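Threonine--tRNA ligase catalytic subunit (Aeropyrum pernix, PDB 3A32) probably attaches threonine to tRNA(Thr) after activating it with ATP, and probably cannot itself deacylate mischarged seryl-tRNA(Thr). Local coordinates at residues G330-I344 against I391-I403. Sequence-based numbering, arbitrary orientation.
Sequences GRMPFTLAPIQFAVI and IESTAKPAVNVFI. With SO4 (sulfate ion), chain B.
R331 lays its guanidinium across the K396 chain, whose CG sits 3.5 Å from R331 CZ and over the centre of one face. In the plane of that group, NH1 and NH2 both turn end-on to E392 OE1, NH1 at 2.9 Å and 157°; the carboxylate is inclined by 54°, and its OE2 pairs with R425. Bent at chi2 (-69°), the arginine brings its guanidinium round to cross the lysine chain at about a right angle, and a water joins R331 NH1 to P397 O. K396 NZ turns back to hydrogen-bond E392 O and also binds a sulfate, probably from the crystallisation liquor.

Beyond this polar end, strands 341-344 and 399-403 run parallel; A342 N gives a 2.7 Å bond to V399 O, and A342 O takes V401 N. On one face the F341 ring lies alongside V399, CD1 3.8 Å from CB, with V401 CG2 at its edge. On the other, A342 CB presses on P397 CG at 3.5 Å. There I344 runs beside F402, I344 CD1 lying 3.7 Å from F402 CE1. These are neighbouring strands of the mixed sheet in the alpha/beta anticodon-binding domain of class IIa synthetases such as ThrRS, and 330-340 leads from the catalytic region into strand 341-347.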
ATOM      1  N   GLY A 330      17.755   1.388 -16.732  1.00 10.63           N
ATOM      2  CA  GLY A 330      17.910   1.045 -15.360  1.00  9.21           C
ATOM      3  C   GLY A 330      17.906   2.257 -14.438  1.00  9.25           C
ATOM      4  O   GLY A 330      18.116   2.094 -13.235  1.00  8.43           O
ATOM      5  N   ARG A 331      17.634   3.449 -14.987  1.00  7.98           N
ATOM      6  CA  ARG A 331      17.774   4.717 -14.233  1.00  7.61           C
ATOM      7  C   ARG A 331      16.453   5.235 -13.697  1.00  8.00           C
ATOM      8  O   ARG A 331      15.638   5.775 -14.440  1.00  9.12           O
ATOM      9  CB  ARG A 331      18.458   5.800 -15.075  1.00  7.29           C
ATOM     10  CG  ARG A 331      19.857   5.423 -15.526  1.00  5.78           C
ATOM     11  CD  ARG A 331      20.914   5.347 -14.371  1.00  5.92           C
ATOM     12  NE  ARG A 331      22.241   4.953 -14.873  1.00  6.12           N
ATOM     13  CZ  ARG A 331      23.367   4.988 -14.164  1.00  8.66           C
ATOM     14  NH1 ARG A 331      23.376   5.371 -12.879  1.00  7.50           N
ATOM     15  NH2 ARG A 331      24.502   4.637 -14.749  1.00  9.02           N
ATOM     16  N   MET A 332      16.241   5.025 -12.405  1.00  7.86           N
ATOM     17  CA  MET A 332      14.991   5.367 -11.730  1.00  8.17           C
ATOM     18  C   MET A 332      15.007   6.820 -11.252  1.00  8.38           C
ATOM     19  O   MET A 332      16.086   7.332 -10.834  1.00  7.84           O
ATOM     20  CB  MET A 332      14.800   4.471 -10.485  1.00  7.78           C
ATOM     21  CG  MET A 332      14.746   2.939 -10.778  1.00  9.71           C
ATOM     22  SD  MET A 332      13.433   2.550 -11.959  1.00 14.64           S
ATOM     23  CE  MET A 332      11.970   2.838 -10.919  1.00  9.42           C
ATOM     24  N   PRO A 333      13.811   7.464 -11.234  1.00  7.93           N
ATOM     25  CA  PRO A 333      13.706   8.785 -10.595  1.00  7.24           C
ATOM     26  C   PRO A 333      14.005   8.648  -9.098  1.00  7.05           C
ATOM     27  O   PRO A 333      13.723   7.583  -8.529  1.00  6.84           O
ATOM     28  CB  PRO A 333      12.235   9.189 -10.792  1.00  7.72           C
ATOM     29  CG  PRO A 333      11.516   7.970 -11.339  1.00  8.43           C
ATOM     30  CD  PRO A 333      12.516   6.941 -11.736  1.00  8.10           C
ATOM     31  N   PHE A 334      14.546   9.711  -8.475  1.00  5.12           N
ATOM     32  CA  PHE A 334      15.018   9.670  -7.108  1.00  4.64           C
ATOM     33  C   PHE A 334      14.046   8.984  -6.134  1.00  5.51           C
ATOM     34  O   PHE A 334      14.477   8.186  -5.300  1.00  4.07           O
ATOM     35  CB  PHE A 334      15.387  11.073  -6.609  1.00  3.87           C
ATOM     36  CG  PHE A 334      15.847  11.116  -5.183  1.00  2.46           C
ATOM     37  CD1 PHE A 334      17.201  11.023  -4.872  1.00  2.02           C
ATOM     38  CD2 PHE A 334      14.934  11.331  -4.154  1.00  2.40           C
ATOM     39  CE1 PHE A 334      17.650  11.106  -3.540  1.00  4.66           C
ATOM     40  CE2 PHE A 334      15.360  11.398  -2.828  1.00  5.10           C
ATOM     41  CZ  PHE A 334      16.732  11.282  -2.511  1.00  4.11           C
ATOM     42  N   THR A 335      12.749   9.317  -6.229  1.00  5.48           N
ATOM     43  CA  THR A 335      11.780   8.833  -5.250  1.00  7.14           C
ATOM     44  C   THR A 335      11.589   7.284  -5.304  1.00  6.51           C
ATOM     45  O   THR A 335      11.261   6.635  -4.296  1.00  6.48           O
ATOM     46  CB  THR A 335      10.427   9.610  -5.359  1.00  8.24           C
ATOM     47  OG1 THR A 335      10.645  11.009  -5.041  1.00 10.66           O
ATOM     48  CG2 THR A 335       9.434   9.103  -4.353  1.00 10.51           C
ATOM     49  N   LEU A 336      11.863   6.722  -6.476  1.00  6.26           N
ATOM     50  CA  LEU A 336      11.668   5.322  -6.804  1.00  5.94           C
ATOM     51  C   LEU A 336      12.953   4.479  -6.954  1.00  5.87           C
ATOM     52  O   LEU A 336      12.894   3.310  -7.349  1.00  7.08           O
ATOM     53  CB  LEU A 336      10.848   5.250  -8.094  1.00  4.50           C
ATOM     54  CG  LEU A 336       9.438   5.876  -8.025  1.00  5.98           C
ATOM     55  CD1 LEU A 336       8.773   5.609  -9.375  1.00  5.21           C
ATOM     56  CD2 LEU A 336       8.551   5.368  -6.802  1.00  2.00           C
ATOM     57  N   ALA A 337      14.109   5.052  -6.634  1.00  6.34           N
ATOM     58  CA  ALA A 337      15.388   4.395  -6.827  1.00  4.45           C
ATOM     59  C   ALA A 337      15.599   3.439  -5.646  1.00  5.80           C
ATOM     60  O   ALA A 337      15.515   3.850  -4.472  1.00  5.87           O
ATOM     61  CB  ALA A 337      16.522   5.457  -6.886  1.00  3.15           C
ATOM     62  N   PRO A 338      15.922   2.159  -5.931  1.00  5.77           N
ATOM     63  CA  PRO A 338      16.261   1.249  -4.823  1.00  5.22           C
ATOM     64  C   PRO A 338      17.313   1.877  -3.874  1.00  5.64           C
ATOM     65  O   PRO A 338      17.087   1.936  -2.652  1.00  6.16           O
ATOM     66  CB  PRO A 338      16.789   0.005  -5.550  1.00  4.08           C
ATOM     67  CG  PRO A 338      16.038   0.014  -6.882  1.00  4.47           C
ATOM     68  CD  PRO A 338      16.024   1.498  -7.251  1.00  5.21           C
ATOM     69  N   ILE A 339      18.444   2.358  -4.416  1.00  6.60           N
ATOM     70  CA  ILE A 339      19.441   3.084  -3.609  1.00  5.01           C
ATOM     71  C   ILE A 339      19.351   4.574  -3.941  1.00  6.24           C
ATOM     72  O   ILE A 339      19.604   4.981  -5.089  1.00  6.30           O
ATOM     73  CB  ILE A 339      20.898   2.541  -3.843  1.00  6.22           C
ATOM     74  CG1 ILE A 339      20.974   1.042  -3.494  1.00  4.73           C
ATOM     75  CG2 ILE A 339      21.930   3.374  -3.039  1.00  3.13           C
ATOM     76  CD1 ILE A 339      22.338   0.332  -3.863  1.00  4.11           C
ATOM     77  N   GLN A 340      18.986   5.391  -2.949  1.00  5.80           N
ATOM     78  CA  GLN A 340      18.866   6.823  -3.152  1.00  5.20           C
ATOM     79  C   GLN A 340      20.189   7.582  -3.048  1.00  5.33           C
ATOM     80  O   GLN A 340      20.492   8.430  -3.896  1.00  4.76           O
ATOM     81  CB  GLN A 340      17.813   7.382  -2.189  1.00  6.08           C
ATOM     82  CG  GLN A 340      16.382   6.902  -2.604  1.00  6.17           C
ATOM     83  CD  GLN A 340      15.315   7.421  -1.729  1.00  6.47           C
ATOM     84  OE1 GLN A 340      15.309   7.172  -0.523  1.00  6.73           O
ATOM     85  NE2 GLN A 340      14.357   8.130  -2.323  1.00  7.70           N
ATOM     86  N   PHE A 341      20.977   7.292  -2.014  1.00  5.25           N
ATOM     87  CA  PHE A 341      22.308   7.899  -1.844  1.00  5.15           C
ATOM     88  C   PHE A 341      23.276   6.767  -1.741  1.00  6.23           C
ATOM     89  O   PHE A 341      23.120   5.935  -0.841  1.00  5.69           O
ATOM     90  CB  PHE A 341      22.407   8.726  -0.546  1.00  4.26           C
ATOM     91  CG  PHE A 341      21.695  10.045  -0.617  1.00  3.39           C
ATOM     92  CD1 PHE A 341      22.309  11.150  -1.223  1.00  2.00           C
ATOM     93  CD2 PHE A 341      20.394  10.175  -0.129  1.00  2.00           C
ATOM     94  CE1 PHE A 341      21.643  12.375  -1.316  1.00  3.04           C
ATOM     95  CE2 PHE A 341      19.710  11.397  -0.217  1.00  2.26           C
ATOM     96  CZ  PHE A 341      20.338  12.514  -0.781  1.00  3.50           C
ATOM     97  N   ALA A 342      24.282   6.722  -2.631  1.00  5.96           N
ATOM     98  CA  ALA A 342      25.412   5.823  -2.399  1.00  6.29           C
ATOM     99  C   ALA A 342      26.532   6.692  -1.808  1.00  7.12           C
ATOM    100  O   ALA A 342      26.896   7.721  -2.412  1.00  9.30           O
ATOM    101  CB  ALA A 342      25.868   5.141  -3.674  1.00  6.09           C
ATOM    102  N   VAL A 343      27.027   6.315  -0.639  1.00  6.22           N
ATOM    103  CA  VAL A 343      28.074   7.049   0.067  1.00  7.98           C
ATOM    104  C   VAL A 343      29.361   6.236  -0.067  1.00  8.19           C
ATOM    105  O   VAL A 343      29.446   5.101   0.431  1.00  8.45           O
ATOM    106  CB  VAL A 343      27.711   7.273   1.582  1.00  8.42           C
ATOM    107  CG1 VAL A 343      28.826   7.995   2.315  1.00  8.82           C
ATOM    108  CG2 VAL A 343      26.358   8.076   1.755  1.00  8.13           C
ATOM    109  N   ILE A 344      30.328   6.798  -0.787  1.00  8.37           N
ATOM    110  CA  ILE A 344      31.540   6.094  -1.236  1.00  8.74           C
ATOM    111  C   ILE A 344      32.788   6.686  -0.555  1.00  9.56           C
ATOM    112  O   ILE A 344      33.162   7.836  -0.801  1.00  8.72           O
ATOM    113  CB  ILE A 344      31.654   6.102  -2.783  1.00  8.11           C
ATOM    114  CG1 ILE A 344      30.410   5.434  -3.392  1.00 10.72           C
ATOM    115  CG2 ILE A 344      32.893   5.295  -3.254  1.00  8.48           C
ATOM    116  CD1 ILE A 344      29.923   6.005  -4.657  1.00 10.99           C
ATOM    117  N   ILE A 391      29.315  -0.148  -9.601  1.00 14.13           N
ATOM    118  CA  ILE A 391      28.173   0.551  -9.051  1.00 13.41           C
ATOM    119  C   ILE A 391      27.273   1.065 -10.208  1.00 13.04           C
ATOM    120  O   ILE A 391      26.073   0.860 -10.192  1.00 13.04           O
ATOM    121  CB  ILE A 391      28.651   1.665  -8.084  1.00 12.67           C
ATOM    122  CG1 ILE A 391      29.139   1.065  -6.773  1.00 12.31           C
ATOM    123  CG2 ILE A 391      27.569   2.701  -7.840  1.00 11.52           C
ATOM    124  CD1 ILE A 391      30.043   1.986  -5.971  1.00 11.24           C
ATOM    125  N   GLU A 392      27.866   1.719 -11.214  1.00 12.42           N
ATOM    126  CA  GLU A 392      27.087   2.223 -12.356  1.00 11.96           C
ATOM    127  C   GLU A 392      26.468   1.152 -13.240  1.00 11.96           C
ATOM    128  O   GLU A 392      25.416   1.386 -13.888  1.00 12.08           O
ATOM    129  CB  GLU A 392      27.946   3.131 -13.227  1.00 12.15           C
ATOM    130  CG  GLU A 392      28.472   4.331 -12.488  1.00 14.85           C
ATOM    131  CD  GLU A 392      27.346   5.291 -11.984  1.00 17.71           C
ATOM    132  OE1 GLU A 392      26.150   4.961 -11.964  1.00 16.51           O
ATOM    133  OE2 GLU A 392      27.683   6.409 -11.597  1.00 23.63           O
ATOM    134  N   SER A 393      27.100  -0.013 -13.319  1.00 10.84           N
ATOM    135  CA  SER A 393      26.611  -0.976 -14.288  1.00 11.70           C
ATOM    136  C   SER A 393      25.558  -1.896 -13.655  1.00 11.30           C
ATOM    137  O   SER A 393      24.874  -2.636 -14.345  1.00 11.93           O
ATOM    138  CB  SER A 393      27.788  -1.715 -14.957  1.00 11.26           C
ATOM    139  OG  SER A 393      28.387  -2.536 -14.013  1.00 16.43           O
ATOM    140  N   THR A 394      25.387  -1.770 -12.342  1.00 11.73           N
ATOM    141  CA  THR A 394      24.593  -2.680 -11.521  1.00 12.47           C
ATOM    142  C   THR A 394      23.551  -1.965 -10.664  1.00 11.41           C
ATOM    143  O   THR A 394      22.380  -2.010 -10.995  1.00 10.97           O
ATOM    144  CB  THR A 394      25.520  -3.576 -10.687  1.00 13.34           C
ATOM    145  OG1 THR A 394      26.092  -4.540 -11.597  1.00 18.10           O
ATOM    146  CG2 THR A 394      24.758  -4.348  -9.649  1.00 14.87           C
ATOM    147  N   ALA A 395      23.990  -1.268  -9.625  1.00 10.39           N
ATOM    148  CA  ALA A 395      23.119  -0.681  -8.635  1.00 10.68           C
ATOM    149  C   ALA A 395      22.508   0.676  -9.039  1.00 11.19           C
ATOM    150  O   ALA A 395      21.380   1.002  -8.593  1.00 11.18           O
ATOM    151  CB  ALA A 395      23.846  -0.550  -7.338  1.00 11.52           C
ATOM    152  N   LYS A 396      23.238   1.449  -9.873  1.00  9.66           N
ATOM    153  CA  LYS A 396      22.744   2.724 -10.411  1.00  8.48           C
ATOM    154  C   LYS A 396      22.056   3.603  -9.350  1.00  8.58           C
ATOM    155  O   LYS A 396      20.844   3.909  -9.487  1.00  8.30           O
ATOM    156  CB  LYS A 396      21.803   2.485 -11.590  1.00  8.03           C
ATOM    157  CG  LYS A 396      22.485   1.925 -12.815  1.00  9.37           C
ATOM    158  CD  LYS A 396      21.516   1.531 -13.908  1.00  7.74           C
ATOM    159  CE  LYS A 396      22.306   1.148 -15.147  1.00  9.19           C
ATOM    160  NZ  LYS A 396      23.057  -0.138 -15.009  1.00  7.91           N
ATOM    161  N   PRO A 397      22.810   3.992  -8.273  1.00  7.56           N
ATOM    162  CA  PRO A 397      22.198   4.758  -7.184  1.00  6.40           C
ATOM    163  C   PRO A 397      21.717   6.083  -7.724  1.00  6.27           C
ATOM    164  O   PRO A 397      22.315   6.600  -8.654  1.00  7.54           O
ATOM    165  CB  PRO A 397      23.367   4.968  -6.201  1.00  6.30           C
ATOM    166  CG  PRO A 397      24.347   3.839  -6.526  1.00  5.30           C
ATOM    167  CD  PRO A 397      24.252   3.782  -8.040  1.00  6.85           C
ATOM    168  N   ALA A 398      20.644   6.638  -7.182  1.00  5.90           N
ATOM    169  CA  ALA A 398      20.167   7.948  -7.648  1.00  6.36           C
ATOM    170  C   ALA A 398      21.259   9.021  -7.486  1.00  6.65           C
ATOM    171  O   ALA A 398      21.522   9.773  -8.410  1.00  7.89           O
ATOM    172  CB  ALA A 398      18.842   8.368  -6.918  1.00  4.52           C
ATOM    173  N   VAL A 399      21.922   9.064  -6.330  1.00  7.27           N
ATOM    174  CA  VAL A 399      22.948  10.090  -6.044  1.00  6.50           C
ATOM    175  C   VAL A 399      24.192   9.389  -5.504  1.00  7.51           C
ATOM    176  O   VAL A 399      24.045   8.594  -4.598  1.00  8.71           O
ATOM    177  CB  VAL A 399      22.411  11.142  -5.001  1.00  6.85           C
ATOM    178  CG1 VAL A 399      23.456  12.248  -4.698  1.00  4.08           C
ATOM    179  CG2 VAL A 399      21.065  11.832  -5.491  1.00  4.86           C
ATOM    180  N   ASN A 400      25.384   9.644  -6.070  1.00  7.63           N
ATOM    181  CA  ASN A 400      26.682   9.197  -5.498  1.00  8.61           C
ATOM    182  C   ASN A 400      27.339  10.300  -4.689  1.00  8.40           C
ATOM    183  O   ASN A 400      27.456  11.414  -5.188  1.00  8.99           O
ATOM    184  CB  ASN A 400      27.704   8.656  -6.559  1.00  6.58           C
ATOM    185  CG  ASN A 400      27.180   7.442  -7.327  1.00  8.05           C
ATOM    186  OD1 ASN A 400      26.298   6.698  -6.843  1.00  5.16           O
ATOM    187  ND2 ASN A 400      27.703   7.247  -8.562  1.00  6.54           N
ATOM    188  N   VAL A 401      27.736   9.999  -3.453  1.00  8.62           N
ATOM    189  CA  VAL A 401      28.438  10.985  -2.587  1.00  8.66           C
ATOM    190  C   VAL A 401      29.842  10.448  -2.355  1.00  8.43           C
ATOM    191  O   VAL A 401      30.010   9.382  -1.782  1.00  8.14           O
ATOM    192  CB  VAL A 401      27.685  11.255  -1.232  1.00  9.00           C
ATOM    193  CG1 VAL A 401      28.438  12.278  -0.351  1.00  6.72           C
ATOM    194  CG2 VAL A 401      26.222  11.730  -1.503  1.00  9.26           C
ATOM    195  N   PHE A 402      30.831  11.134  -2.895  1.00  8.40           N
ATOM    196  CA  PHE A 402      32.216  10.672  -2.808  1.00  9.22           C
ATOM    197  C   PHE A 402      32.905  11.359  -1.669  1.00  9.77           C
ATOM    198  O   PHE A 402      32.938  12.598  -1.611  1.00 11.01           O
ATOM    199  CB  PHE A 402      32.990  10.922  -4.111  1.00  7.96           C
ATOM    200  CG  PHE A 402      32.553  10.012  -5.252  1.00  9.35           C
ATOM    201  CD1 PHE A 402      33.029   8.705  -5.343  1.00  8.45           C
ATOM    202  CD2 PHE A 402      31.648  10.468  -6.215  1.00  7.38           C
ATOM    203  CE1 PHE A 402      32.624   7.865  -6.379  1.00 11.86           C
ATOM    204  CE2 PHE A 402      31.233   9.634  -7.252  1.00 10.06           C
ATOM    205  CZ  PHE A 402      31.724   8.332  -7.355  1.00  7.89           C
ATOM    206  N   ILE A 403      33.399  10.566  -0.726  1.00 10.05           N
ATOM    207  CA  ILE A 403      34.116  11.143   0.387  1.00 11.10           C
ATOM    208  C   ILE A 403      35.545  10.648   0.443  1.00 11.27           C
ATOM    209  O   ILE A 403      35.789   9.545   0.869  1.00 10.77           O
ATOM    210  CB  ILE A 403      33.455  10.936   1.728  1.00 11.94           C
ATOM    211  CG1 ILE A 403      31.995  11.430   1.670  1.00 11.85           C
ATOM    212  CG2 ILE A 403      34.306  11.735   2.830  1.00 11.05           C
ATOM    213  CD1 ILE A 403      31.125  10.851   2.661  1.00 12.78           C
TER
HETATM  214  S   SO4 B 472      24.515  -0.283 -18.365  1.00 30.11           S
HETATM  215  O1  SO4 B 472      25.317   0.792 -17.753  1.00 32.96           O
HETATM  216  O2  SO4 B 472      23.295   0.055 -19.101  1.00 28.70           O
HETATM  217  O3  SO4 B 472      25.426  -0.817 -19.355  1.00 34.40           O
HETATM  218  O4  SO4 B 472      24.165  -1.238 -17.313  1.00 28.63           O
HETATM  219  O   HOH W   1      18.380   3.619 -11.072  1.00  5.78           O
HETATM  220  O   HOH W   2      21.206   6.402 -11.455  1.00  9.14           O
HETATM  221  O   HOH W   3      19.228   2.253  -7.128  1.00 21.45           O